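Local atomic coordinates of acidocalcisomal pyrophosphatase (Trypanosoma brucei brucei, PDB entry 5C5V), a protein that probably hydrolyses inorganic pyrophosphate to phosphate with the help of magnesium ions. Residues N150-C156 against Q237-V243; T170-N175 against K338-L342; I132-V136 against I323-H327. All blocks are in the same frame, centred on the assembly; numbering follows the deposited sequence.

Contact 1: residues N150-C156 against Q237-V243; sequences NRYNFIC and QVSAVKV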
loop_
_atom_site.group_PDB
_atom_site.type_symbol
_atom_site.label_atom_id
_atom_site.label_comp_id
_atom_site.label_asym_id
_atom_site.label_seq_id
_atom_site.Cartn_x
_atom_site.Cartn_y
_atom_site.Cartn_z
ATOM N N ASN A 150 20.014 -2.251 5.386
ATOM C CA ASN A 150 19.369 -3.543 5.192
ATOM C C ASN A 150 18.916 -3.615 3.756
ATOM O O ASN A 150 17.729 -3.535 3.465
ATOM C CB ASN A 150 18.185 -3.738 6.144
ATOM C CG ASN A 150 17.628 -5.183 6.129
ATOM O OD1 ASN A 150 17.954 -5.993 5.258
ATOM N ND2 ASN A 150 16.762 -5.484 7.083
ATOM N N ARG A 151 19.872 -3.742 2.852
ATOM C CA ARG A 151 19.560 -3.762 1.441
ATOM C C ARG A 151 20.502 -4.768 0.798
ATOM O O ARG A 151 21.702 -4.509 0.639
ATOM C CB ARG A 151 19.698 -2.369 0.818
ATOM C CG ARG A 151 19.131 -2.271 -0.599
ATOM C CD ARG A 151 19.177 -0.829 -1.175
ATOM N NE ARG A 151 18.027 -0.047 -0.722
ATOM C CZ ARG A 151 16.864 0.092 -1.381
ATOM N NH1 ARG A 151 16.663 -0.478 -2.572
ATOM N NH2 ARG A 151 15.903 0.840 -0.842
ATOM N N TYR A 152 19.948 -5.931 0.475
ATOM C CA TYR A 152 20.697 -7.061 -0.037
ATOM C C TYR A 152 20.277 -7.428 -1.444
ATOM O O TYR A 152 19.115 -7.333 -1.786
ATOM C CB TYR A 152 20.500 -8.274 0.875
ATOM C CG TYR A 152 21.063 -8.115 2.265
ATOM C CD1 TYR A 152 22.353 -8.554 2.557
ATOM C CD2 TYR A 152 20.321 -7.524 3.279
ATOM C CE1 TYR A 152 22.885 -8.419 3.827
ATOM C CE2 TYR A 152 20.839 -7.385 4.555
ATOM C CZ TYR A 152 22.129 -7.833 4.827
ATOM O OH TYR A 152 22.674 -7.703 6.087
ATOM N N ASN A 153 21.206 -7.888 -2.261
ATOM C CA ASN A 153 20.814 -8.410 -3.556
ATOM C C ASN A 153 20.357 -9.856 -3.439
ATOM O O ASN A 153 21.025 -10.688 -2.823
ATOM C CB ASN A 153 21.945 -8.284 -4.565
ATOM C CG ASN A 153 21.923 -6.954 -5.274
ATOM O OD1 ASN A 153 20.853 -6.428 -5.572
ATOM N ND2 ASN A 153 23.096 -6.386 -5.522
ATOM N N PHE A 154 19.199 -10.124 -4.030
ATOM C CA PHE A 154 18.586 -11.439 -4.018
ATOM C C PHE A 154 18.552 -11.946 -5.442
ATOM O O PHE A 154 18.050 -11.268 -6.340
ATOM C CB PHE A 154 17.170 -11.364 -3.406
ATOM C CG PHE A 154 16.292 -12.582 -3.667
ATOM C CD1 PHE A 154 16.424 -13.733 -2.907
ATOM C CD2 PHE A 154 15.300 -12.549 -4.635
ATOM C CE1 PHE A 154 15.581 -14.851 -3.124
ATOM C CE2 PHE A 154 14.454 -13.658 -4.855
ATOM C CZ PHE A 154 14.600 -14.807 -4.104
ATOM N N ILE A 155 19.115 -13.123 -5.659
ATOM C CA ILE A 155 19.033 -13.746 -6.968
ATOM C C ILE A 155 17.891 -14.737 -6.984
ATOM O O ILE A 155 17.931 -15.742 -6.271
ATOM C CB ILE A 155 20.334 -14.465 -7.341
ATOM C CG1 ILE A 155 21.509 -13.485 -7.277
ATOM C CG2 ILE A 155 20.207 -15.110 -8.722
ATOM C CD1 ILE A 155 22.858 -14.161 -7.220
ATOM N N CYS A 156 16.865 -14.454 -7.777
ATOM C CA CYS A 156 15.744 -15.375 -7.881
ATOM C C CYS A 156 16.070 -16.542 -8.809
ATOM O O CYS A 156 16.313 -16.357 -9.997
ATOM C CB CYS A 156 14.487 -14.660 -8.375
ATOM S SG CYS A 156 13.050 -15.764 -8.532
ATOM N N GLN A 237 16.270 -13.162 -12.160
ATOM C CA GLN A 237 16.084 -11.752 -11.827
ATOM C C GLN A 237 16.735 -11.410 -10.480
ATOM O O GLN A 237 16.648 -12.179 -9.526
ATOM C CB GLN A 237 14.588 -11.394 -11.805
ATOM C CG GLN A 237 14.311 -9.977 -11.324
ATOM C CD GLN A 237 12.859 -9.558 -11.493
ATOM O OE1 GLN A 237 12.028 -10.303 -12.033
ATOM N NE2 GLN A 237 12.546 -8.344 -11.052
ATOM N N VAL A 238 17.407 -10.266 -10.418
ATOM C CA VAL A 238 18.089 -9.835 -9.204
ATOM C C VAL A 238 17.444 -8.562 -8.690
ATOM O O VAL A 238 17.259 -7.616 -9.445
ATOM C CB VAL A 238 19.606 -9.572 -9.458
ATOM C CG1 VAL A 238 20.307 -9.191 -8.162
ATOM C CG2 VAL A 238 20.271 -10.792 -10.108
ATOM N N SER A 239 17.103 -8.507 -7.412
ATOM C CA SER A 239 16.489 -7.288 -6.920
ATOM C C SER A 239 16.781 -7.057 -5.455
ATOM O O SER A 239 17.141 -7.976 -4.726
ATOM C CB SER A 239 14.987 -7.317 -7.156
ATOM O OG SER A 239 14.426 -8.461 -6.531
ATOM N N ALA A 240 16.633 -5.808 -5.041
ATOM C CA ALA A 240 17.014 -5.402 -3.705
ATOM C C ALA A 240 15.972 -5.844 -2.698
ATOM O O ALA A 240 14.770 -5.621 -2.886
ATOM C CB ALA A 240 17.211 -3.888 -3.652
ATOM N N VAL A 241 16.424 -6.496 -1.635
ATOM C CA VAL A 241 15.495 -6.969 -0.621
ATOM C C VAL A 241 15.930 -6.558 0.769
ATOM O O VAL A 241 17.087 -6.206 1.010
ATOM C CB VAL A 241 15.325 -8.510 -0.638
ATOM C CG1 VAL A 241 14.895 -8.995 -2.010
ATOM C CG2 VAL A 241 16.591 -9.207 -0.158
ATOM N N LYS A 242 14.968 -6.608 1.675
ATOM C CA LYS A 242 15.162 -6.336 3.087
ATOM C C LYS A 242 15.029 -7.631 3.869
ATOM O O LYS A 242 14.032 -8.326 3.749
ATOM C CB LYS A 242 14.142 -5.308 3.578
ATOM C CG LYS A 242 14.168 -5.094 5.071
ATOM C CD LYS A 242 13.572 -3.752 5.449
ATOM C CE LYS A 242 12.112 -3.862 5.791
ATOM N NZ LYS A 242 11.638 -2.545 6.338
ATOM N N VAL A 243 16.035 -7.950 4.667
ATOM C CA VAL A 243 16.049 -9.173 5.456
ATOM C C VAL A 243 15.220 -9.021 6.737
ATOM O O VAL A 243 15.378 -8.040 7.461
ATOM C CB VAL A 243 17.496 -9.558 5.813
ATOM C CG1 VAL A 243 17.535 -10.517 6.998
ATOM C CG2 VAL A 243 18.214 -10.115 4.589
#

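Contact 2: residues T170-N175 against K338-L342; sequences TGESFN and KRGEL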
loop_
_atom_site.group_PDB
_atom_site.type_symbol
_atom_site.label_atom_id
_atom_site.label_comp_id
_atom_site.label_asym_id
_atom_site.label_seq_id
_atom_site.Cartn_x
_atom_site.Cartn_y
_atom_site.Cartn_z
ATOM N N THR A 170 27.067 -24.110 -9.035
ATOM C CA THR A 170 28.277 -23.818 -8.285
ATOM C C THR A 170 29.477 -24.547 -8.870
ATOM O O THR A 170 30.623 -24.218 -8.581
ATOM C CB THR A 170 28.103 -24.204 -6.809
ATOM O OG1 THR A 170 27.730 -25.589 -6.727
ATOM C CG2 THR A 170 26.992 -23.372 -6.183
ATOM N N GLY A 171 29.208 -25.541 -9.704
ATOM C CA GLY A 171 30.271 -26.375 -10.231
ATOM C C GLY A 171 30.795 -25.934 -11.581
ATOM O O GLY A 171 31.775 -26.474 -12.061
ATOM N N GLU A 172 30.133 -24.970 -12.207
ATOM C CA GLU A 172 30.524 -24.542 -13.547
ATOM C C GLU A 172 31.118 -23.143 -13.557
ATOM O O GLU A 172 30.726 -22.292 -12.760
ATOM C CB GLU A 172 29.331 -24.595 -14.505
ATOM C CG GLU A 172 28.671 -25.966 -14.584
ATOM C CD GLU A 172 27.423 -25.970 -15.444
ATOM O OE1 GLU A 172 27.205 -25.003 -16.212
ATOM O OE2 GLU A 172 26.658 -26.945 -15.359
ATOM N N SER A 173 32.067 -22.919 -14.464
ATOM C CA SER A 173 32.671 -21.598 -14.646
ATOM C C SER A 173 31.624 -20.529 -14.894
ATOM O O SER A 173 30.746 -20.710 -15.737
ATOM C CB SER A 173 33.656 -21.603 -15.824
ATOM O OG SER A 173 34.708 -22.518 -15.607
ATOM N N PHE A 174 31.750 -19.419 -14.168
ATOM C CA PHE A 174 30.859 -18.274 -14.275
ATOM C C PHE A 174 29.485 -18.585 -13.634
ATOM O O PHE A 174 28.598 -17.740 -13.634
ATOM C CB PHE A 174 30.707 -17.831 -15.744
ATOM C CG PHE A 174 31.996 -17.298 -16.363
ATOM C CD1 PHE A 174 32.504 -16.058 -15.993
ATOM C CD2 PHE A 174 32.694 -18.043 -17.308
ATOM C CE1 PHE A 174 33.709 -15.568 -16.557
ATOM C CE2 PHE A 174 33.894 -17.569 -17.880
ATOM C CZ PHE A 174 34.399 -16.331 -17.505
ATOM N N ASN A 175 29.345 -19.800 -13.094
ATOM C CA ASN A 175 28.213 -20.199 -12.267
ATOM C C ASN A 175 26.858 -19.788 -12.836
ATOM O O ASN A 175 26.063 -19.135 -12.168
ATOM C CB ASN A 175 28.377 -19.632 -10.859
ATOM C CG ASN A 175 29.755 -19.874 -10.303
ATOM O OD1 ASN A 175 30.512 -18.938 -10.088
ATOM N ND2 ASN A 175 30.099 -21.131 -10.088
ATOM N N LYS A 338 40.868 -19.419 -3.546
ATOM C CA LYS A 338 40.781 -19.296 -4.997
ATOM C C LYS A 338 39.817 -20.305 -5.637
ATOM O O LYS A 338 40.057 -20.788 -6.744
ATOM C CB LYS A 338 42.181 -19.451 -5.623
ATOM C CG LYS A 338 43.267 -18.551 -5.024
ATOM C CD LYS A 338 42.931 -17.055 -5.104
ATOM C CE LYS A 338 44.074 -16.193 -4.516
ATOM N NZ LYS A 338 43.712 -14.737 -4.411
ATOM N N ARG A 339 38.743 -20.658 -4.938
ATOM C CA ARG A 339 37.775 -21.579 -5.510
ATOM C C ARG A 339 36.564 -20.830 -6.082
ATOM O O ARG A 339 35.724 -20.322 -5.341
ATOM C CB ARG A 339 37.351 -22.612 -4.468
ATOM C CG ARG A 339 38.492 -23.522 -4.002
ATOM C CD ARG A 339 38.091 -24.421 -2.807
ATOM N NE ARG A 339 37.031 -25.379 -3.143
ATOM C CZ ARG A 339 36.295 -26.050 -2.250
ATOM N NH1 ARG A 339 36.484 -25.879 -0.945
ATOM N NH2 ARG A 339 35.358 -26.893 -2.665
ATOM N N GLY A 340 36.496 -20.725 -7.404
ATOM C CA GLY A 340 35.347 -20.116 -8.055
ATOM C C GLY A 340 34.325 -21.158 -8.475
ATOM O O GLY A 340 33.157 -20.843 -8.709
ATOM N N GLU A 341 34.757 -22.411 -8.551
ATOM C CA GLU A 341 33.843 -23.506 -8.838
ATOM C C GLU A 341 33.975 -24.569 -7.771
ATOM O O GLU A 341 35.064 -24.828 -7.262
ATOM C CB GLU A 341 34.104 -24.128 -10.213
ATOM C CG GLU A 341 33.970 -23.171 -11.373
ATOM C CD GLU A 341 35.108 -22.174 -11.467
ATOM O OE1 GLU A 341 36.295 -22.554 -11.238
ATOM O OE2 GLU A 341 34.803 -20.990 -11.754
ATOM N N LEU A 342 32.843 -25.159 -7.415
ATOM C CA LEU A 342 32.827 -26.249 -6.459
ATOM C C LEU A 342 32.868 -27.561 -7.228
ATOM O O LEU A 342 33.255 -28.589 -6.678
ATOM C CB LEU A 342 31.588 -26.184 -5.564
ATOM C CG LEU A 342 31.381 -24.964 -4.661
ATOM C CD1 LEU A 342 30.083 -25.114 -3.877
ATOM C CD2 LEU A 342 32.546 -24.748 -3.709
HETATM O O HOH W 1 33.011 -19.174 -11.550
#

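Contact 3: residues I132-V136 against I323-H327; sequences IPLYV and IDESH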
loop_
_atom_site.group_PDB
_atom_site.type_symbol
_atom_site.label_atom_id
_atom_site.label_comp_id
_atom_site.label_asym_id
_atom_site.label_seq_id
_atom_site.Cartn_x
_atom_site.Cartn_y
_atom_site.Cartn_z
ATOM N N ILE A 132 27.991 -10.372 -8.318
ATOM C CA ILE A 132 26.906 -9.510 -7.857
ATOM C C ILE A 132 27.105 -9.179 -6.386
ATOM O O ILE A 132 27.242 -10.083 -5.568
ATOM C CB ILE A 132 25.526 -10.159 -8.055
ATOM C CG1 ILE A 132 25.265 -10.399 -9.542
ATOM C CG2 ILE A 132 24.441 -9.268 -7.478
ATOM C CD1 ILE A 132 23.977 -11.150 -9.815
ATOM N N PRO A 133 27.155 -7.878 -6.047
ATOM C CA PRO A 133 27.401 -7.498 -4.651
ATOM C C PRO A 133 26.296 -8.025 -3.742
ATOM O O PRO A 133 25.127 -7.939 -4.094
ATOM C CB PRO A 133 27.403 -5.958 -4.682
ATOM C CG PRO A 133 27.533 -5.583 -6.111
ATOM C CD PRO A 133 26.920 -6.703 -6.905
ATOM N N LEU A 134 26.678 -8.586 -2.604
ATOM C CA LEU A 134 25.732 -9.022 -1.597
ATOM C C LEU A 134 25.029 -7.801 -1.002
ATOM O O LEU A 134 23.802 -7.758 -0.919
ATOM C CB LEU A 134 26.448 -9.824 -0.505
ATOM C CG LEU A 134 25.652 -10.178 0.752
ATOM C CD1 LEU A 134 24.384 -10.954 0.396
ATOM C CD2 LEU A 134 26.540 -10.979 1.695
ATOM N N TYR A 135 25.831 -6.809 -0.610
ATOM C CA TYR A 135 25.336 -5.563 -0.029
ATOM C C TYR A 135 25.104 -4.510 -1.102
ATOM O O TYR A 135 25.988 -4.260 -1.928
ATOM C CB TYR A 135 26.327 -5.019 0.995
ATOM C CG TYR A 135 26.538 -5.938 2.164
ATOM C CD1 TYR A 135 25.691 -5.890 3.267
ATOM C CD2 TYR A 135 27.575 -6.864 2.165
ATOM C CE1 TYR A 135 25.867 -6.739 4.337
ATOM C CE2 TYR A 135 27.759 -7.721 3.232
ATOM C CZ TYR A 135 26.897 -7.649 4.316
ATOM O OH TYR A 135 27.059 -8.492 5.384
ATOM N N VAL A 136 23.931 -3.881 -1.082
ATOM C CA VAL A 136 23.651 -2.767 -1.981
ATOM C C VAL A 136 24.122 -1.479 -1.324
ATOM O O VAL A 136 23.505 -0.987 -0.378
ATOM C CB VAL A 136 22.145 -2.664 -2.322
ATOM C CG1 VAL A 136 21.899 -1.521 -3.305
ATOM C CG2 VAL A 136 21.634 -4.004 -2.881
ATOM N N ILE A 323 24.112 -14.083 7.607
ATOM C CA ILE A 323 24.521 -13.667 6.271
ATOM C C ILE A 323 25.955 -13.103 6.265
ATOM O O ILE A 323 26.754 -13.437 5.390
ATOM C CB ILE A 323 23.543 -12.638 5.701
ATOM C CG1 ILE A 323 22.206 -13.315 5.406
ATOM C CG2 ILE A 323 24.123 -11.974 4.440
ATOM C CD1 ILE A 323 21.090 -12.339 5.121
ATOM N N ASP A 324 26.277 -12.276 7.257
ATOM C CA ASP A 324 27.615 -11.701 7.386
ATOM C C ASP A 324 28.682 -12.791 7.483
ATOM O O ASP A 324 29.718 -12.744 6.806
ATOM C CB ASP A 324 27.680 -10.802 8.621
ATOM C CG ASP A 324 29.084 -10.255 8.882
ATOM O OD1 ASP A 324 29.649 -9.600 7.984
ATOM O OD2 ASP A 324 29.632 -10.494 9.983
ATOM N N GLU A 325 28.416 -13.779 8.334
ATOM C CA GLU A 325 29.344 -14.878 8.538
ATOM C C GLU A 325 29.487 -15.743 7.283
ATOM O O GLU A 325 30.581 -16.199 6.979
ATOM C CB GLU A 325 28.905 -15.720 9.732
ATOM C CG GLU A 325 28.997 -14.963 11.045
ATOM C CD GLU A 325 28.466 -15.756 12.229
ATOM O OE1 GLU A 325 28.027 -16.926 12.047
ATOM O OE2 GLU A 325 28.448 -15.189 13.342
ATOM N N SER A 326 28.412 -15.945 6.528
ATOM C CA SER A 326 28.558 -16.709 5.290
ATOM C C SER A 326 29.279 -15.899 4.206
ATOM O O SER A 326 29.762 -16.458 3.229
ATOM C CB SER A 326 27.204 -17.180 4.758
ATOM O OG SER A 326 26.488 -16.089 4.213
ATOM N N HIS A 327 29.299 -14.579 4.364
ATOM C CA HIS A 327 30.047 -13.696 3.478
ATOM C C HIS A 327 31.536 -13.894 3.739
ATOM O O HIS A 327 32.338 -13.976 2.814
ATOM C CB HIS A 327 29.635 -12.241 3.716
ATOM C CG HIS A 327 30.050 -11.294 2.633
ATOM N ND1 HIS A 327 29.854 -11.560 1.294
ATOM C CD2 HIS A 327 30.586 -10.052 2.693
ATOM C CE1 HIS A 327 30.279 -10.536 0.574
ATOM N NE2 HIS A 327 30.728 -9.607 1.399
#

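Contact 1: residues N150-C156 against Q237-V243
Strands 152-156 and 238-251 pair here as antiparallel neighbours in the mixed, curled beta-sheet of the pyrophosphatase domain, the OB-like barrel of this family. Their short axes approach to 4.6 Å with the N-to-C directions 124° apart, so the pair is strongly twisted. The register is nevertheless regular. Tyr152-Val241 and Phe154-Ser239 are hydrogen-bonded pairs: Tyr152 N to Val241 O is 2.9 Å, Val241 N to Tyr152 O 2.8 Å, and Phe154 N to Ser239 O and Ser239 N to Phe154 O are 3.1 Å each. Asn153-Ala240 and Ile155-Val238 are the intervening non-hydrogen-bonded pairs, with CA atoms only 4.8 and 4.6 Å apart. Cys156 N continues the pattern to Gln237 O at 2.9 Å. At the other end a side chain takes over: Asn150 OD1 accepts from Val243 N at 2.8 Å, while Asn150 ND2 donates to Val243 O at 2.9 Å, a two-point imitation of a backbone pair.

One face carries Tyr152, Phe154, Ser239 and Val241. Phe154 CB meets Val241 CG1 at 3.6 Å, and Tyr152 CD2 reaches Val243 CG2 at the same distance. Helix 316-336 covers Tyr152 and Val243, while Phe154 and Val241 face strands 224-227 and 254-263 in the barrel interior. On the opposite face Ile155 CG1 lies 4.1 Å from Val238 CG2, and Asn153 and Val238 pack on Thr142 of the second subunit. Five backbone-backbone hydrogen bonds, extended by two from the Asn150 side chain, imply a barrel wall held mainly by backbone, with apolar packing shared between helix and strands.

Contact 2: residues T170-N175 against K338-L342
One backbone hydrogen bond and a weak side-chain one join the C-terminal tail to the loop between strands 166-168 and 177-182. Leu342 N donates to Thr170 O over 2.7 Å at a nearly straight 174°, and Glu341 CA adds a CA-H...O contact to Thr170 O at 3.3 Å. Asn175 ND2 makes the weak, 3.4 Å hydrogen bond to Gly340 O; its OD1 is also bonded to Ser127. The loop itself is shaped by a type II turn, Glu172 to Asn175, closed by Asn175 N to Glu172 O at 2.9 Å.

A water bridges the segments, accepting from Phe174 N at 2.9 Å and lying 2.6 Å from Glu341 OE2 and 2.9 Å from Asn175 OD1. Apolar contact is modest: Thr170 CB touches Leu342 CD1 at 3.7 Å, beside Trp129, while Thr170 also packs on Asp221, a magnesium ligand. With just 278 Å² buried, the chemistry implies a polar, partly solvent-mediated surface attachment, placing the chain end near the loop that borders the metal site.

Contact 3: residues I132-V136 against I323-H327
Loop 132-136 meets one side of helix 316-336, the long C-terminal helix packed against the beta-barrel of the pyrophosphatase fold, and the contact rests on side chains. His327 holds the centre. Its CA-to-CB bond points toward the loop, chi1 is -164° (t), and ND1 is hydrogen-bonded to Gln203 O, outside both segments. Leu134, with chi1 t and chi2 p, sends CD2 over a face of that ring: the methyl carbon lies 3.8 Å from the His327 centroid and 30° off the normal, a CH-pi contact. The same Leu134 CD2 is also 3.8 Å from Ile323 CG2, so it is lodged between residues one helical turn apart.

Tyr135 starts sideways, but its m rotamer (chi1 -62°) brings the end of the ring nearer. Its edge points at the face of His327, with centroids 5.5 Å apart and planes at 75°, a T-shaped pair. The turn beneath these side chains is held by His327 N bonding to Ile323 O at 3.0 Å. Farther out, Asp324 bonds to His20 of the second subunit, so the helix also faces the subunit interface. The closest carbons of the two aromatic rings are Tyr135 CE2 and His327 CD2, 3.7 Å apart.

In the fold
From the N terminus, the chain passes the helical region at its start and then reaches loop 132-136, which opens contact 3. Segments 150-156, 170-175 and 237-243 follow, so contact 1 both opens and closes before helix 316-336 returns to complete contact 3 around it. Contact 2 opens within contact 1 and closes last, at the C terminus; it therefore crosses both others. Contacts 1 and 3 touch, their centres 10 Å apart: loop 132-136 runs beside strand 152-156, and Val243 packs on Ile323. Contact 2 touches neither, lying with its centre about 22 and 17 Å from theirs. Contacts 1 and 3 join barrel strands, loop 132-136 and helix 316-336 into one unit; contact 2 separately ties the chain end to loop 170-175.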